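Local coordinates for protein VP35 (Myotis lucifugus, PDB 6DKU) that probably antagonises interferon responses, being a bat-genome homologue of the filoviral polymerase cofactor VP35, of which this chain is the interferon inhibitory domain, at residues A[31-36]-A[112-117]; A[82-87]-A[116-121]. The protein carries 1 engineered substitution. All coordinates share one frame; numbering follows the deposited sequence.

Interaction 1 of 2, residues A[31-36]-A[112-117]; sequences VSAIAM and GWVYIY
Tyr-115 meets helix 31-36 along one flank of its ring and at its hydroxyl, and it illustrates how one long side chain can join a helix to a strand whose backbones do not touch. The two axes approach to 8.2 Å and run nearly perpendicular, at 78°. The apolar part centres on Ala-33, whose CB points at the strand and sits 3.7 Å from the backbone atom Val-114 O, 4.0 Å from Tyr-115 CE1 and 4.3 Å from Val-114 CG1. Val-114 CG1 itself lies over one face of the Tyr-115 ring, toward the rim. A Met-aromatic contact joins in: Met-36 SD is 4.2 Å from Tyr-115 CE1 and approaches obliquely, 66° off the ring normal. The polar part is at the hydroxyl. Chi1 -76° sets Tyr-115 CG anti to the carbonyl carbon, and the far end of the ring comes nearer the helix. Ser-32 OG gives a weak hydrogen bond to Tyr-115 OH at 3.4 Å. The same hydroxyl is hydrogen-bonded to Glu-29, one turn earlier on helix 26-37. Both Val-114 and Tyr-115 face Leu-126, a classic beta bulge in the strand just where it meets the helix. The chemistry thus implies an interface between the helical part and the sheet of the domain that is mainly apolar and buried, with the phenol oxygen hydrogen-bonded to Glu-29 and only weakly to Ser-32.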
ATOM      1  N   VAL A  31      -2.775  -1.392  -1.249  1.00 48.97           N
ATOM      2  CA  VAL A  31      -3.829  -0.505  -1.738  1.00 50.94           C
ATOM      3  C   VAL A  31      -4.110   0.586  -0.712  1.00 55.50           C
ATOM      4  O   VAL A  31      -4.135   1.783  -1.032  1.00 63.60           O
ATOM      5  CB  VAL A  31      -5.097  -1.317  -2.059  1.00 42.86           C
ATOM      6  CG1 VAL A  31      -6.262  -0.396  -2.367  1.00 39.81           C
ATOM      7  CG2 VAL A  31      -4.835  -2.280  -3.208  1.00 45.01           C
ATOM      8  N   SER A  32      -4.292   0.180   0.547  1.00 49.97           N
ATOM      9  CA  SER A  32      -4.571   1.133   1.616  1.00 46.00           C
ATOM     10  C   SER A  32      -3.426   2.129   1.801  1.00 57.11           C
ATOM     11  O   SER A  32      -3.662   3.307   2.093  1.00 54.25           O
ATOM     12  CB  SER A  32      -4.845   0.374   2.916  1.00 46.50           C
ATOM     13  OG  SER A  32      -5.334   1.246   3.920  1.00 64.98           O
ATOM     14  N   ALA A  33      -2.179   1.677   1.637  1.00 41.65           N
ATOM     15  CA  ALA A  33      -1.034   2.566   1.802  1.00 47.53           C
ATOM     16  C   ALA A  33      -0.984   3.592   0.684  1.00 61.03           C
ATOM     17  O   ALA A  33      -0.769   4.787   0.933  1.00 61.31           O
ATOM     18  CB  ALA A  33       0.262   1.754   1.839  1.00 40.19           C
ATOM     19  N   ILE A  34      -1.191   3.135  -0.554  1.00 65.29           N
ATOM     20  CA  ILE A  34      -1.271   4.041  -1.693  1.00 56.69           C
ATOM     21  C   ILE A  34      -2.330   5.105  -1.446  1.00 53.72           C
ATOM     22  O   ILE A  34      -2.098   6.297  -1.684  1.00 52.93           O
ATOM     23  CB  ILE A  34      -1.548   3.245  -2.983  1.00 49.57           C
ATOM     24  CG1 ILE A  34      -0.359   2.341  -3.312  1.00 46.65           C
ATOM     25  CG2 ILE A  34      -1.815   4.183  -4.146  1.00 44.96           C
ATOM     26  CD1 ILE A  34      -0.576   1.475  -4.526  1.00 52.03           C
ATOM     27  N   ALA A  35      -3.502   4.701  -0.941  1.00 50.06           N
ATOM     28  CA  ALA A  35      -4.548   5.686  -0.679  1.00 46.08           C
ATOM     29  C   ALA A  35      -4.145   6.640   0.434  1.00 54.62           C
ATOM     30  O   ALA A  35      -4.383   7.848   0.338  1.00 65.62           O
ATOM     31  CB  ALA A  35      -5.861   4.993  -0.329  1.00 46.17           C
ATOM     32  N   MET A  36      -3.537   6.116   1.499  1.00 57.32           N
ATOM     33  CA  MET A  36      -3.165   6.955   2.632  1.00 62.19           C
ATOM     34  C   MET A  36      -2.130   7.997   2.237  1.00 67.68           C
ATOM     35  O   MET A  36      -2.137   9.120   2.759  1.00 59.97           O
ATOM     36  CB  MET A  36      -2.614   6.094   3.770  1.00 64.14           C
ATOM     37  CG  MET A  36      -3.642   5.305   4.556  1.00 66.42           C
ATOM     38  SD  MET A  36      -2.855   3.935   5.429  1.00 75.40           S
ATOM     39  CE  MET A  36      -1.819   4.796   6.601  1.00 79.76           C
ATOM     40  N   GLY A 112       9.357  -1.469  -2.028  1.00 49.47           N
ATOM     41  CA  GLY A 112       8.505  -2.563  -1.614  1.00 40.03           C
ATOM     42  C   GLY A 112       7.893  -2.443  -0.233  1.00 54.18           C
ATOM     43  O   GLY A 112       7.063  -3.290   0.122  1.00 53.37           O
ATOM     44  N   TRP A 113       8.278  -1.439   0.561  1.00 49.09           N
ATOM     45  CA  TRP A 113       7.656  -1.273   1.870  1.00 52.19           C
ATOM     46  C   TRP A 113       6.164  -1.023   1.711  1.00 53.30           C
ATOM     47  O   TRP A 113       5.707  -0.475   0.705  1.00 58.63           O
ATOM     48  CB  TRP A 113       8.294  -0.114   2.641  1.00 62.65           C
ATOM     49  CG  TRP A 113       9.731  -0.341   2.991  1.00 63.66           C
ATOM     50  CD1 TRP A 113      10.814   0.209   2.374  1.00 58.38           C
ATOM     51  CD2 TRP A 113      10.247  -1.182   4.032  1.00 57.39           C
ATOM     52  NE1 TRP A 113      11.964  -0.234   2.962  1.00 61.22           N
ATOM     53  CE2 TRP A 113      11.647  -1.090   3.983  1.00 58.96           C
ATOM     54  CE3 TRP A 113       9.660  -2.012   4.988  1.00 63.48           C
ATOM     55  CZ2 TRP A 113      12.474  -1.792   4.858  1.00 54.55           C
ATOM     56  CZ3 TRP A 113      10.479  -2.706   5.855  1.00 69.82           C
ATOM     57  CH2 TRP A 113      11.874  -2.590   5.785  1.00 63.06           C
ATOM     58  N   VAL A 114       5.395  -1.446   2.711  1.00 53.64           N
ATOM     59  CA  VAL A 114       3.957  -1.203   2.726  1.00 41.73           C
ATOM     60  C   VAL A 114       3.601  -0.449   4.000  1.00 48.49           C
ATOM     61  O   VAL A 114       3.056   0.660   3.950  1.00 47.92           O
ATOM     62  CB  VAL A 114       3.158  -2.513   2.620  1.00 55.76           C
ATOM     63  CG1 VAL A 114       1.663  -2.212   2.567  1.00 43.95           C
ATOM     64  CG2 VAL A 114       3.601  -3.313   1.395  1.00 54.51           C
ATOM     65  N   TYR A 115       3.909  -1.033   5.148  1.00 45.50           N
ATOM     66  CA  TYR A 115       3.624  -0.391   6.420  1.00 48.15           C
ATOM     67  C   TYR A 115       4.875  -0.349   7.275  1.00 55.63           C
ATOM     68  O   TYR A 115       5.648  -1.314   7.325  1.00 53.03           O
ATOM     69  CB  TYR A 115       2.529  -1.120   7.202  1.00 50.59           C
ATOM     70  CG  TYR A 115       1.123  -0.895   6.714  1.00 62.83           C
ATOM     71  CD1 TYR A 115       0.790   0.222   5.955  1.00 66.00           C
ATOM     72  CD2 TYR A 115       0.120  -1.808   7.019  1.00 62.65           C
ATOM     73  CE1 TYR A 115      -0.502   0.415   5.506  1.00 56.01           C
ATOM     74  CE2 TYR A 115      -1.167  -1.624   6.577  1.00 63.76           C
ATOM     75  CZ  TYR A 115      -1.475  -0.512   5.822  1.00 62.16           C
ATOM     76  OH  TYR A 115      -2.766  -0.336   5.388  1.00 71.93           O
ATOM     77  N   ILE A 116       5.055   0.769   7.953  1.00 52.93           N
ATOM     78  CA  ILE A 116       5.935   0.860   9.105  1.00 54.31           C
ATOM     79  C   ILE A 116       5.025   0.828  10.328  1.00 57.51           C
ATOM     80  O   ILE A 116       4.341   1.814  10.628  1.00 60.79           O
ATOM     81  CB  ILE A 116       6.791   2.128   9.071  1.00 46.24           C
ATOM     82  CG1 ILE A 116       7.609   2.190   7.784  1.00 54.67           C
ATOM     83  CG2 ILE A 116       7.721   2.155  10.257  1.00 61.90           C
ATOM     84  CD1 ILE A 116       8.155   0.860   7.317  1.00 62.45           C
ATOM     85  N   TYR A 117       4.977  -0.313  11.012  1.00 52.04           N
ATOM     86  CA  TYR A 117       4.178  -0.418  12.226  1.00 57.62           C
ATOM     87  C   TYR A 117       4.910   0.216  13.398  1.00 71.66           C
ATOM     88  O   TYR A 117       6.124   0.052  13.549  1.00 69.41           O
ATOM     89  CB  TYR A 117       3.875  -1.877  12.556  1.00 65.04           C
ATOM     90  CG  TYR A 117       2.842  -2.516  11.668  1.00 56.16           C
ATOM     91  CD1 TYR A 117       1.506  -2.160  11.753  1.00 55.73           C
ATOM     92  CD2 TYR A 117       3.204  -3.490  10.755  1.00 53.84           C
ATOM     93  CE1 TYR A 117       0.563  -2.752  10.936  1.00 64.60           C
ATOM     94  CE2 TYR A 117       2.275  -4.086   9.940  1.00 56.56           C
ATOM     95  CZ  TYR A 117       0.959  -3.717  10.032  1.00 62.43           C
ATOM     96  OH  TYR A 117       0.044  -4.323   9.210  1.00 64.22           O
TER

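Interaction 2 of 2, residues A[82-87]-A[116-121]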
ATOM      1  N   THR A  82       2.938   5.158   8.176  1.00 71.98           N
ATOM      2  CA  THR A  82       3.064   4.593   9.510  1.00 73.50           C
ATOM      3  C   THR A  82       1.685   4.293  10.078  1.00 67.56           C
ATOM      4  O   THR A  82       0.766   5.103   9.961  1.00 78.15           O
ATOM      5  CB  THR A  82       3.815   5.560  10.421  1.00 75.85           C
ATOM      6  OG1 THR A  82       4.891   6.139   9.674  1.00 88.80           O
ATOM      7  CG2 THR A  82       4.344   4.866  11.674  1.00 73.26           C
ATOM      8  N   THR A  83       1.545   3.107  10.662  1.00 67.74           N
ATOM      9  CA  THR A  83       0.381   2.708  11.440  1.00 70.16           C
ATOM     10  C   THR A  83       0.821   2.493  12.882  1.00 79.34           C
ATOM     11  O   THR A  83       1.911   1.965  13.137  1.00 79.63           O
ATOM     12  CB  THR A  83      -0.248   1.409  10.916  1.00 65.30           C
ATOM     13  OG1 THR A  83      -0.430   1.475   9.496  1.00 74.37           O
ATOM     14  CG2 THR A  83      -1.594   1.177  11.586  1.00 66.53           C
ATOM     15  N   GLN A  84      -0.021   2.892  13.825  1.00 76.27           N
ATOM     16  CA  GLN A  84       0.277   2.725  15.239  1.00 85.27           C
ATOM     17  C   GLN A  84      -0.581   1.601  15.800  1.00 86.14           C
ATOM     18  O   GLN A  84      -1.774   1.518  15.491  1.00 76.58           O
ATOM     19  CB  GLN A  84       0.043   4.031  16.003  1.00 87.93           C
ATOM     20  CG  GLN A  84       1.150   5.050  15.773  1.00 91.70           C
ATOM     21  CD  GLN A  84       1.342   5.999  16.938  1.00106.58           C
ATOM     22  OE1 GLN A  84       0.504   6.077  17.836  1.00113.67           O
ATOM     23  NE2 GLN A  84       2.459   6.718  16.937  1.00107.71           N
ATOM     24  N   VAL A  85       0.031   0.726  16.600  1.00 86.80           N
ATOM     25  CA  VAL A  85      -0.678  -0.376  17.242  1.00 92.58           C
ATOM     26  C   VAL A  85      -0.261  -0.455  18.702  1.00 93.99           C
ATOM     27  O   VAL A  85       0.903  -0.208  19.040  1.00 91.07           O
ATOM     28  CB  VAL A  85      -0.421  -1.725  16.533  1.00 88.47           C
ATOM     29  CG1 VAL A  85      -1.335  -1.879  15.330  1.00 77.76           C
ATOM     30  CG2 VAL A  85       1.039  -1.858  16.122  1.00 85.47           C
ATOM     31  N   THR A  86      -1.219  -0.809  19.565  1.00100.66           N
ATOM     32  CA  THR A  86      -0.950  -0.890  20.995  1.00114.36           C
ATOM     33  C   THR A  86       0.102  -1.948  21.316  1.00115.54           C
ATOM     34  O   THR A  86       0.795  -1.842  22.336  1.00114.97           O
ATOM     35  CB  THR A  86      -2.261  -1.174  21.749  1.00116.89           C
ATOM     36  OG1 THR A  86      -3.328  -0.429  21.151  1.00110.58           O
ATOM     37  CG2 THR A  86      -2.140  -0.736  23.184  1.00119.79           C
ATOM     38  N   SER A  87       0.236  -2.956  20.459  1.00111.78           N
ATOM     39  CA  SER A  87       1.174  -4.055  20.645  1.00105.83           C
ATOM     40  C   SER A  87       1.398  -4.741  19.305  1.00101.94           C
ATOM     41  O   SER A  87       0.701  -4.475  18.319  1.00 78.62           O
ATOM     42  CB  SER A  87       0.661  -5.064  21.674  1.00 99.96           C
ATOM     43  OG  SER A  87       1.729  -5.784  22.238  1.00110.87           O
ATOM     44  N   ILE A 116       5.055   0.769   7.953  1.00 52.93           N
ATOM     45  CA  ILE A 116       5.935   0.860   9.105  1.00 54.31           C
ATOM     46  C   ILE A 116       5.025   0.828  10.328  1.00 57.51           C
ATOM     47  O   ILE A 116       4.341   1.814  10.628  1.00 60.79           O
ATOM     48  CB  ILE A 116       6.791   2.128   9.071  1.00 46.24           C
ATOM     49  CG1 ILE A 116       7.609   2.190   7.784  1.00 54.67           C
ATOM     50  CG2 ILE A 116       7.721   2.155  10.257  1.00 61.90           C
ATOM     51  CD1 ILE A 116       8.155   0.860   7.317  1.00 62.45           C
ATOM     52  N   TYR A 117       4.977  -0.313  11.012  1.00 52.04           N
ATOM     53  CA  TYR A 117       4.178  -0.418  12.226  1.00 57.62           C
ATOM     54  C   TYR A 117       4.910   0.216  13.398  1.00 71.66           C
ATOM     55  O   TYR A 117       6.124   0.052  13.549  1.00 69.41           O
ATOM     56  CB  TYR A 117       3.875  -1.877  12.556  1.00 65.04           C
ATOM     57  CG  TYR A 117       2.842  -2.516  11.668  1.00 56.16           C
ATOM     58  CD1 TYR A 117       1.506  -2.160  11.753  1.00 55.73           C
ATOM     59  CD2 TYR A 117       3.204  -3.490  10.755  1.00 53.84           C
ATOM     60  CE1 TYR A 117       0.563  -2.752  10.936  1.00 64.60           C
ATOM     61  CE2 TYR A 117       2.275  -4.086   9.940  1.00 56.56           C
ATOM     62  CZ  TYR A 117       0.959  -3.717  10.032  1.00 62.43           C
ATOM     63  OH  TYR A 117       0.044  -4.323   9.210  1.00 64.22           O
ATOM     64  N   LEU A 118       4.162   0.926  14.240  1.00 84.44           N
ATOM     65  CA  LEU A 118       4.694   1.568  15.440  1.00 79.56           C
ATOM     66  C   LEU A 118       4.206   0.806  16.665  1.00 81.36           C
ATOM     67  O   LEU A 118       3.011   0.823  16.980  1.00 81.41           O
ATOM     68  CB  LEU A 118       4.281   3.036  15.485  1.00 76.37           C
ATOM     69  CG  LEU A 118       5.392   3.977  15.042  1.00 76.71           C
ATOM     70  CD1 LEU A 118       6.380   4.169  16.189  1.00 93.97           C
ATOM     71  CD2 LEU A 118       6.094   3.406  13.802  1.00 75.48           C
ATOM     72  N   THR A 119       5.134   0.129  17.341  1.00 92.51           N
ATOM     73  CA  THR A 119       4.872  -0.659  18.533  1.00102.92           C
ATOM     74  C   THR A 119       5.636  -0.075  19.714  1.00103.55           C
ATOM     75  O   THR A 119       6.683   0.554  19.529  1.00 89.73           O
ATOM     76  CB  THR A 119       5.282  -2.125  18.346  1.00 98.08           C
ATOM     77  OG1 THR A 119       6.675  -2.259  18.648  1.00 98.57           O
ATOM     78  CG2 THR A 119       5.026  -2.578  16.913  1.00 86.86           C
ATOM     79  N   PRO A 120       5.127  -0.257  20.936  1.00114.26           N
ATOM     80  CA  PRO A 120       5.779   0.354  22.104  1.00117.80           C
ATOM     81  C   PRO A 120       7.234  -0.037  22.278  1.00123.95           C
ATOM     82  O   PRO A 120       8.016   0.783  22.768  1.00134.69           O
ATOM     83  CB  PRO A 120       4.910  -0.125  23.272  1.00110.54           C
ATOM     84  CG  PRO A 120       3.556  -0.269  22.658  1.00111.53           C
ATOM     85  CD  PRO A 120       3.803  -0.805  21.274  1.00110.12           C
ATOM     86  N   GLU A 121       7.642  -1.232  21.869  1.00119.75           N
ATOM     87  CA  GLU A 121       9.056  -1.588  21.833  1.00129.95           C
ATOM     88  C   GLU A 121       9.394  -2.083  20.430  1.00127.80           C
ATOM     89  O   GLU A 121       9.457  -3.279  20.167  1.00132.69           O
ATOM     90  CB  GLU A 121       9.423  -2.631  22.935  1.00137.68           C
ATOM     91  CG  GLU A 121      10.828  -3.256  22.787  1.00139.03           C
ATOM     92  CD  GLU A 121      11.450  -3.767  24.102  1.00136.35           C
ATOM     93  OE1 GLU A 121      12.596  -4.277  24.060  1.00130.93           O
ATOM     94  OE2 GLU A 121      10.816  -3.647  25.174  1.00137.32           O
TER
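Tyr-117, on the same face of the sheet as Thr-83, has CG anti to its carbonyl carbon (chi1 -74°), and its CD1 is 4.1 Å from Thr-83 CB. Val-85 has CG2 between its backbone N and carbonyl carbon, a rotamer that sets this methyl 3.4 Å from Leu-118 O and 4.1 Å from Thr-119 CG2, near Tyr-117 CD1; the Val-85 and Thr-119 side chains lie side by side. Ile-91 touches both Tyr-117 and Val-85, extending this apolar patch. On the other face, Gln-84 CG packs 3.7 Å from Leu-118 CB, the two side chains crossing at a slant. Between the two faces, three backbone bonds pair the strands: Thr-83 N to Ile-116 O at 3.1 Å, Leu-118 N to Thr-83 O at 2.7 Å, and Val-85 N to Leu-118 O at 3.0 Å, the last almost straight (173°). Thr-83 therefore bonds to residues before and after its partner Tyr-117. The pattern stops at Pro-120, which has no amide hydrogen to offer Val-85 O; its CD lies 3.7 Å from that oxygen. Thr-119 OG1 is hydrogen-bonded to Gly-122 O, at the bend into the next strand. Such bonding to both neighbours of a partner is the signature of a parallel strand pair, here a short edge strand whose axis crosses that of strand 116-119 at -30°, on the mixed sheet of the VP35 inhibitory domain.

Strand 113-119 carries both contacts; their segments overlap at Ile-116 and Tyr-117, though in interaction 1 the strand touches the helix through Val-114 and Tyr-115. Along the chain helix 26-37 comes first, then strand 82-84, and both find their partner in the later strand. The centres are about 14 Å apart: interaction 1 lies about 3 Å from the centre of the chain, interaction 2 about 17 Å from it, near the surface. They also touch, through Tyr-115 CD1 and Thr-83 OG1 at 3.9 Å. One strand thus joins a helix and the edge strand of its sheet, consistent with a fold like that of filoviral VP35 inhibitory domains.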